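Local coordinates for hypothetical protein SP2199 (Streptococcus pneumoniae TIGR4, PDB 2IBO), which is of unknown function but belongs to the thiamine-binding family of the MTH1187-YkoF clan, so it may bind thiamine or a related compound, at residues 33-38 with 44-49; 26-31 with 56-61; 9-14 with 19-24. All coordinates share one frame; numbering follows the deposited sequence.

Contact 1: 33-38 with 44-49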
# COMPACT_ATOMS: atom_id res chain seq x y z
N GLU A 33 20.06 8.10 13.19
CA GLU A 33 19.65 8.70 14.44
C GLU A 33 18.21 9.11 14.31
O GLU A 33 17.85 10.27 14.50
CB GLU A 33 20.55 9.90 14.75
CG GLU A 33 22.01 9.52 14.96
CD GLU A 33 22.93 10.71 14.99
OE1 GLU A 33 23.07 11.38 13.96
OE2 GLU A 33 23.53 10.97 16.06
N VAL A 34 17.37 8.13 13.98
CA VAL A 34 15.95 8.37 13.77
C VAL A 34 15.09 7.46 14.63
O VAL A 34 15.47 6.33 14.91
CB VAL A 34 15.60 8.15 12.27
CG1 VAL A 34 15.89 6.72 11.87
CG2 VAL A 34 14.16 8.50 12.00
N THR A 35 13.95 7.99 15.07
CA THR A 35 13.00 7.24 15.90
C THR A 35 12.41 6.12 15.04
O THR A 35 11.85 6.36 13.96
CB THR A 35 11.86 8.15 16.41
OG1 THR A 35 12.43 9.13 17.29
CG2 THR A 35 10.81 7.34 17.16
N MSE A 36 12.56 4.88 15.50
CA MSE A 36 12.04 3.76 14.73
C MSE A 36 11.32 2.67 15.52
O MSE A 36 11.68 2.33 16.65
CB MSE A 36 13.17 3.14 13.91
CG MSE A 36 14.15 2.28 14.67
SE MSE A 36 15.42 1.30 13.41
CE MSE A 36 14.43 -0.27 13.09
N VAL A 37 10.25 2.16 14.92
CA VAL A 37 9.49 1.08 15.54
C VAL A 37 9.29 0.00 14.50
O VAL A 37 8.80 0.26 13.40
CB VAL A 37 8.09 1.52 16.00
CG1 VAL A 37 7.53 0.48 16.92
CG2 VAL A 37 8.15 2.86 16.70
N VAL A 38 9.67 -1.22 14.86
CA VAL A 38 9.50 -2.32 13.94
C VAL A 38 8.16 -2.95 14.25
O VAL A 38 7.95 -3.40 15.36
CB VAL A 38 10.60 -3.38 14.13
CG1 VAL A 38 10.37 -4.51 13.13
CG2 VAL A 38 11.99 -2.74 13.93
N VAL A 44 8.39 1.49 11.00
CA VAL A 44 7.95 2.89 11.05
C VAL A 44 9.02 3.83 11.56
O VAL A 44 9.53 3.65 12.66
CB VAL A 44 6.69 3.03 11.96
CG1 VAL A 44 6.28 4.50 12.07
CG2 VAL A 44 5.55 2.21 11.40
N LEU A 45 9.33 4.85 10.76
CA LEU A 45 10.33 5.85 11.10
C LEU A 45 9.66 7.20 11.32
O LEU A 45 8.64 7.50 10.71
CB LEU A 45 11.38 5.96 9.99
CG LEU A 45 12.16 4.67 9.65
CD1 LEU A 45 13.13 4.93 8.52
CD2 LEU A 45 12.89 4.18 10.87
N GLU A 46 10.25 8.03 12.18
CA GLU A 46 9.67 9.34 12.47
C GLU A 46 10.76 10.41 12.56
O GLU A 46 11.78 10.20 13.22
CB GLU A 46 8.91 9.27 13.80
CG GLU A 46 7.92 10.36 14.00
CD GLU A 46 7.42 10.42 15.43
OE1 GLU A 46 6.35 11.02 15.66
OE2 GLU A 46 8.09 9.90 16.33
N GLY A 47 10.54 11.55 11.90
CA GLY A 47 11.51 12.63 11.91
C GLY A 47 11.28 13.64 10.80
O GLY A 47 10.18 13.70 10.24
N GLU A 48 12.32 14.42 10.47
CA GLU A 48 12.25 15.45 9.42
C GLU A 48 12.09 14.82 8.04
O GLU A 48 12.73 13.82 7.72
CB GLU A 48 13.52 16.30 9.43
CG GLU A 48 13.65 17.23 10.62
CD GLU A 48 12.59 18.31 10.63
OE1 GLU A 48 12.44 19.01 9.60
OE2 GLU A 48 11.92 18.47 11.67
N PHE A 49 11.25 15.42 7.20
CA PHE A 49 11.02 14.87 5.88
C PHE A 49 12.32 14.62 5.14
O PHE A 49 12.53 13.52 4.60
CB PHE A 49 10.13 15.81 5.05
CG PHE A 49 9.71 15.22 3.74
CD1 PHE A 49 9.11 13.97 3.68
CD2 PHE A 49 9.93 15.91 2.55
CE1 PHE A 49 8.75 13.40 2.47
CE2 PHE A 49 9.56 15.35 1.32
CZ PHE A 49 8.97 14.09 1.29
O HOH W 1 11.05 11.51 17.04

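Contact 2: 26-31 with 56-61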
# COMPACT_ATOMS: atom_id res chain seq x y z
N ILE A 26 17.26 -3.55 8.24
CA ILE A 26 16.97 -3.23 9.64
C ILE A 26 18.21 -2.67 10.32
O ILE A 26 18.16 -1.61 10.96
CB ILE A 26 16.48 -4.49 10.41
CG1 ILE A 26 15.09 -4.91 9.91
CG2 ILE A 26 16.42 -4.20 11.92
CD1 ILE A 26 13.95 -4.04 10.45
N ALA A 27 19.34 -3.36 10.17
CA ALA A 27 20.60 -2.93 10.77
C ALA A 27 20.95 -1.51 10.31
O ALA A 27 21.28 -0.64 11.12
CB ALA A 27 21.73 -3.89 10.39
N TYR A 28 20.88 -1.28 9.01
CA TYR A 28 21.17 0.05 8.49
C TYR A 28 20.28 1.07 9.16
O TYR A 28 20.76 2.08 9.65
CB TYR A 28 20.93 0.13 6.98
CG TYR A 28 20.84 1.56 6.53
CD1 TYR A 28 21.96 2.38 6.53
CD2 TYR A 28 19.61 2.13 6.19
CE1 TYR A 28 21.86 3.73 6.23
CE2 TYR A 28 19.50 3.48 5.89
CZ TYR A 28 20.63 4.27 5.91
OH TYR A 28 20.51 5.61 5.69
N LEU A 29 18.97 0.81 9.18
CA LEU A 29 18.01 1.72 9.79
C LEU A 29 18.35 2.03 11.25
O LEU A 29 18.28 3.18 11.68
CB LEU A 29 16.60 1.11 9.67
CG LEU A 29 15.57 1.61 8.64
CD1 LEU A 29 16.19 2.17 7.40
CD2 LEU A 29 14.68 0.45 8.28
N GLN A 30 18.74 1.02 12.02
CA GLN A 30 19.10 1.25 13.42
C GLN A 30 20.29 2.22 13.53
O GLN A 30 20.44 2.96 14.50
CB GLN A 30 19.45 -0.08 14.10
CG GLN A 30 18.25 -0.97 14.31
CD GLN A 30 18.62 -2.38 14.73
OE1 GLN A 30 17.80 -3.09 15.32
NE2 GLN A 30 19.85 -2.80 14.42
N THR A 31 21.12 2.19 12.50
CA THR A 31 22.30 3.03 12.40
C THR A 31 21.97 4.51 12.33
O THR A 31 22.76 5.34 12.80
CB THR A 31 23.10 2.63 11.15
OG1 THR A 31 24.04 1.62 11.50
CG2 THR A 31 23.81 3.81 10.55
N LEU A 56 15.33 6.57 3.52
CA LEU A 56 14.55 5.66 2.68
C LEU A 56 15.39 5.23 1.48
O LEU A 56 15.50 4.03 1.19
CB LEU A 56 13.26 6.33 2.18
CG LEU A 56 12.38 5.56 1.17
CD1 LEU A 56 11.95 4.21 1.76
CD2 LEU A 56 11.16 6.39 0.81
N LYS A 57 15.99 6.21 0.81
CA LYS A 57 16.82 5.94 -0.37
C LYS A 57 17.99 5.04 -0.04
O LYS A 57 18.29 4.11 -0.80
CB LYS A 57 17.33 7.24 -0.96
CG LYS A 57 18.09 7.06 -2.26
CD LYS A 57 18.50 8.41 -2.82
CE LYS A 57 19.36 8.23 -4.04
NZ LYS A 57 19.98 9.52 -4.48
N GLU A 58 18.65 5.28 1.09
CA GLU A 58 19.78 4.45 1.49
C GLU A 58 19.30 3.05 1.85
O GLU A 58 19.90 2.05 1.44
CB GLU A 58 20.52 5.07 2.68
CG GLU A 58 21.98 5.40 2.40
CD GLU A 58 22.81 4.18 2.02
OE1 GLU A 58 23.98 4.35 1.63
OE2 GLU A 58 22.29 3.06 2.11
N ALA A 59 18.21 2.97 2.61
CA ALA A 59 17.67 1.68 3.01
C ALA A 59 17.44 0.82 1.78
O ALA A 59 17.79 -0.36 1.75
CB ALA A 59 16.37 1.88 3.78
N LEU A 60 16.84 1.42 0.75
CA LEU A 60 16.57 0.68 -0.48
C LEU A 60 17.85 0.29 -1.22
O LEU A 60 17.92 -0.80 -1.78
CB LEU A 60 15.62 1.48 -1.38
CG LEU A 60 14.15 1.43 -0.93
CD1 LEU A 60 13.30 2.35 -1.78
CD2 LEU A 60 13.65 -0.00 -1.04
N GLU A 61 18.85 1.17 -1.23
CA GLU A 61 20.12 0.87 -1.89
C GLU A 61 20.80 -0.28 -1.14
O GLU A 61 21.45 -1.13 -1.74
CB GLU A 61 21.02 2.11 -1.92
CG GLU A 61 20.43 3.26 -2.73
CD GLU A 61 21.31 4.50 -2.75
OE1 GLU A 61 21.81 4.91 -1.68
OE2 GLU A 61 21.47 5.09 -3.84

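Contact 3: 9-14 with 19-24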
# COMPACT_ATOMS: atom_id res chain seq x y z
N VAL A 9 10.09 -4.13 3.15
CA VAL A 9 10.88 -4.61 2.04
C VAL A 9 10.55 -6.06 1.76
O VAL A 9 10.71 -6.92 2.64
CB VAL A 9 12.38 -4.49 2.31
CG1 VAL A 9 13.16 -5.12 1.16
CG2 VAL A 9 12.77 -3.01 2.48
N LEU A 10 10.06 -6.32 0.56
CA LEU A 10 9.75 -7.68 0.14
C LEU A 10 10.70 -8.05 -0.98
O LEU A 10 10.44 -7.76 -2.15
CB LEU A 10 8.31 -7.80 -0.35
CG LEU A 10 7.22 -7.58 0.69
CD1 LEU A 10 5.87 -7.78 0.04
CD2 LEU A 10 7.41 -8.53 1.86
N PRO A 11 11.84 -8.66 -0.64
CA PRO A 11 12.79 -9.05 -1.68
C PRO A 11 12.20 -10.27 -2.37
O PRO A 11 11.66 -11.17 -1.71
CB PRO A 11 14.05 -9.36 -0.89
CG PRO A 11 13.49 -9.98 0.36
CD PRO A 11 12.33 -9.07 0.70
N LEU A 12 12.28 -10.29 -3.70
CA LEU A 12 11.75 -11.42 -4.45
C LEU A 12 12.90 -12.38 -4.73
O LEU A 12 13.33 -12.57 -5.86
CB LEU A 12 11.12 -10.92 -5.75
CG LEU A 12 10.11 -9.79 -5.51
CD1 LEU A 12 9.46 -9.42 -6.83
CD2 LEU A 12 9.06 -10.22 -4.48
N VAL A 13 13.38 -12.98 -3.64
CA VAL A 13 14.47 -13.93 -3.67
C VAL A 13 14.14 -15.02 -2.66
O VAL A 13 13.33 -14.79 -1.76
CB VAL A 13 15.79 -13.27 -3.25
CG1 VAL A 13 16.88 -14.31 -3.19
CG2 VAL A 13 16.17 -12.19 -4.25
N GLN A 14 14.76 -16.18 -2.84
CA GLN A 14 14.55 -17.36 -1.99
C GLN A 14 14.58 -17.12 -0.48
O GLN A 14 14.28 -16.04 0.00
CB GLN A 14 15.56 -18.45 -2.36
CG GLN A 14 15.41 -19.01 -3.78
CD GLN A 14 15.83 -18.03 -4.88
OE1 GLN A 14 16.96 -17.54 -4.88
NE2 GLN A 14 14.92 -17.76 -5.81
N ILE A 19 16.32 -13.27 4.13
CA ILE A 19 16.43 -12.98 5.56
C ILE A 19 17.65 -12.08 5.77
O ILE A 19 17.81 -11.46 6.81
CB ILE A 19 16.60 -14.28 6.38
CG1 ILE A 19 17.78 -15.10 5.84
CG2 ILE A 19 15.31 -15.09 6.34
CD1 ILE A 19 18.00 -16.42 6.55
N ALA A 20 18.51 -12.02 4.76
CA ALA A 20 19.70 -11.19 4.83
C ALA A 20 19.38 -9.78 4.38
O ALA A 20 19.75 -8.84 5.07
CB ALA A 20 20.83 -11.78 3.98
N VAL A 21 18.72 -9.61 3.23
CA VAL A 21 18.43 -8.25 2.79
C VAL A 21 17.58 -7.58 3.88
O VAL A 21 17.78 -6.41 4.21
CB VAL A 21 17.69 -8.18 1.41
CG1 VAL A 21 18.26 -9.23 0.46
CG2 VAL A 21 16.19 -8.35 1.57
N ILE A 22 16.67 -8.35 4.47
CA ILE A 22 15.84 -7.79 5.52
C ILE A 22 16.70 -7.43 6.74
O ILE A 22 16.59 -6.33 7.29
CB ILE A 22 14.69 -8.76 5.89
CG1 ILE A 22 13.62 -8.70 4.80
CG2 ILE A 22 14.07 -8.39 7.24
CD1 ILE A 22 12.49 -9.67 5.02
N ASP A 23 17.56 -8.34 7.16
CA ASP A 23 18.43 -8.05 8.29
C ASP A 23 19.26 -6.81 7.99
O ASP A 23 19.42 -5.95 8.85
CB ASP A 23 19.37 -9.24 8.58
CG ASP A 23 18.71 -10.31 9.42
OD1 ASP A 23 19.35 -11.36 9.66
OD2 ASP A 23 17.56 -10.11 9.84
N GLN A 24 19.77 -6.72 6.77
CA GLN A 24 20.60 -5.58 6.37
C GLN A 24 19.85 -4.26 6.39
O GLN A 24 20.39 -3.23 6.80
CB GLN A 24 21.18 -5.80 4.97
CG GLN A 24 22.09 -7.00 4.85
CD GLN A 24 23.34 -6.89 5.71
OE1 GLN A 24 23.28 -6.76 6.94
NE2 GLN A 24 24.50 -6.95 5.06

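Contact 1: 33-38 with 44-49
The carbonyl oxygen of V44 takes two donors from the neighbouring strand: V37 N at 2.8 Å, with an angle of 162° at the hydrogen, and a CA-H...O contact from M36 CA. V44 N returns a bond of 2.7 Å to V37 O, which closes a hydrogen-bonded antiparallel pair. At the next hydrogen-bonded pair, T35 O repeats the double grip, accepting E46 N at 2.9 Å and a CA-H...O contact from L45 CA. Between these pairs, M36 and L45 face each other as a non-hydrogen-bonded pair. Their side chains lie on the helix-facing side of the sheet, where L45 CD2 reaches CB of the selenomethionine M36, and V34 CG1 crosses L45 at about a right angle, 4.1 Å from CD2. V34 and L45 both continue onto L52 of helix 49-64, and M36 and L45 onto L29 of helix 16-31. T35 and E46 run side by side on the other face, T35 CG2 lying 3.8 Å from E46 OE2. With CG anti to the backbone N (chi1 -160°) and an extended chain beyond it, E46 carries its carboxylate out alongside T35, while its OE1 bonds to I84 N. A water sits 2.8 Å from T35 OG1 and gives a long, weak bond to E46 OE2. Backbone bonds thus set the hairpin's register; M36, L45 and V34 meet the helices, while the other face mixes V37 and V44, which reaches P40 of a neighbouring subunit, with the water-linked T35-E46 pair.

Contact 2: 26-31 with 56-61
Helices 16-31 and 49-64 lie together over one face of the antiparallel sheet, and residues 26-31 and 56-61 are where they touch midway along the second helix. The two segments run nearly antiparallel, at 151°, with their axes 9.6 Å apart. Y28 fills most of that gap. Its CG stands anti to the backbone N (chi1 164°), which sends the ring across to the second helix, where it rests on the backbone and the CB atoms of E58 and A59. Ring atom CE2 approaches A59 N obliquely at 3.6 Å, and CD2 lies 4.0 Å from A59 CB. The hydroxyl end comes up against the aliphatic stem of E58, with CB and CG beside OH and CZ. E58 bends at chi2, and its OE2 ends above one ring face, 4.2 Å from the plane and displaced toward the rim; the carboxylate and ring planes are 33° apart. L29 CD1 supplies the second apolar touch, 3.6 Å from A59 CB, on the side nearer the sheet, where L29 also meets M36 and L45. I55 and V62 of helix 49-64 extend the bed of the tyrosine ring. On the far side of that helix, K57 NZ forms a salt bridge with D50 OD2 of a neighbouring subunit. Two antiparallel helices packed side by side, with the Y28 ring lying against A59, form the helical layer of this ferredoxin-like alpha/beta sandwich.

Contact 3: 9-14 with 19-24
This is apolar packing of a strand end against the helix that follows it, at the edge of the layer between sheet and helices. Strand 9-11 and helix segment 19-24 run nearly antiparallel, at 153°, with their axes 8.6 Å apart. P11 and V21 form the heart of it. The CG2 methyl of V21 sits over the proline ring's CB-CG side, 3.4 Å from P11 CG, with the two side chains crossing obliquely. With CG1 beside the backbone N (chi1 -40°), CG2 falls between N and the carbonyl carbon, on the side of the proline. V9, two residues back along the strand, presents its CG1 to the same methyl at 4.4 Å. I22 joins from the next helix position: its side chain does not start out toward the strand, but CG1, placed beside the backbone N at chi1 -76°, comes within 4.3 Å of P11 CD and also nears V9 O. These elements are the first strand and first helix of the beta-alpha-beta-beta-alpha-beta order that defines a ferredoxin-like fold, and the alternation of the strand shows in its side chains. V9 and P11 turn to the helix, whereas L10 points to the other face and packs on L82 and F71 of two neighbouring subunits. Backbone bonds from L10 to F71 of the same chain tie this strand to strand 70-79. Beyond P11 the chain bends in an inverse gamma turn centred on L12, where V13 N makes a weak bond of 3.2 Å to P11 O. V21 also touches E66 and A67, from the loop after helix 49-64.

Overall arrangement
Contact 3 comes first along the chain, joining strand 2-11 to the start of helix 16-31; the later part of that helix then enters contact 2, whose other half is helix 49-64. Contact 1, the hairpin of strands 35-38 and 43-46, falls in the sequence between those two helices. Contacts 1 and 2 have centres about 11 Å apart and touch through M36 and L45 on L29. Contact 3 lies about 12 Å from contact 2 and about 20 Å from contact 1, between centres, on the other side of the chain's centre from contact 1. Helix 16-31, shared by contacts 2 and 3 and touched by the hairpin of contact 1, thus ties the three together in a ferredoxin-like fold.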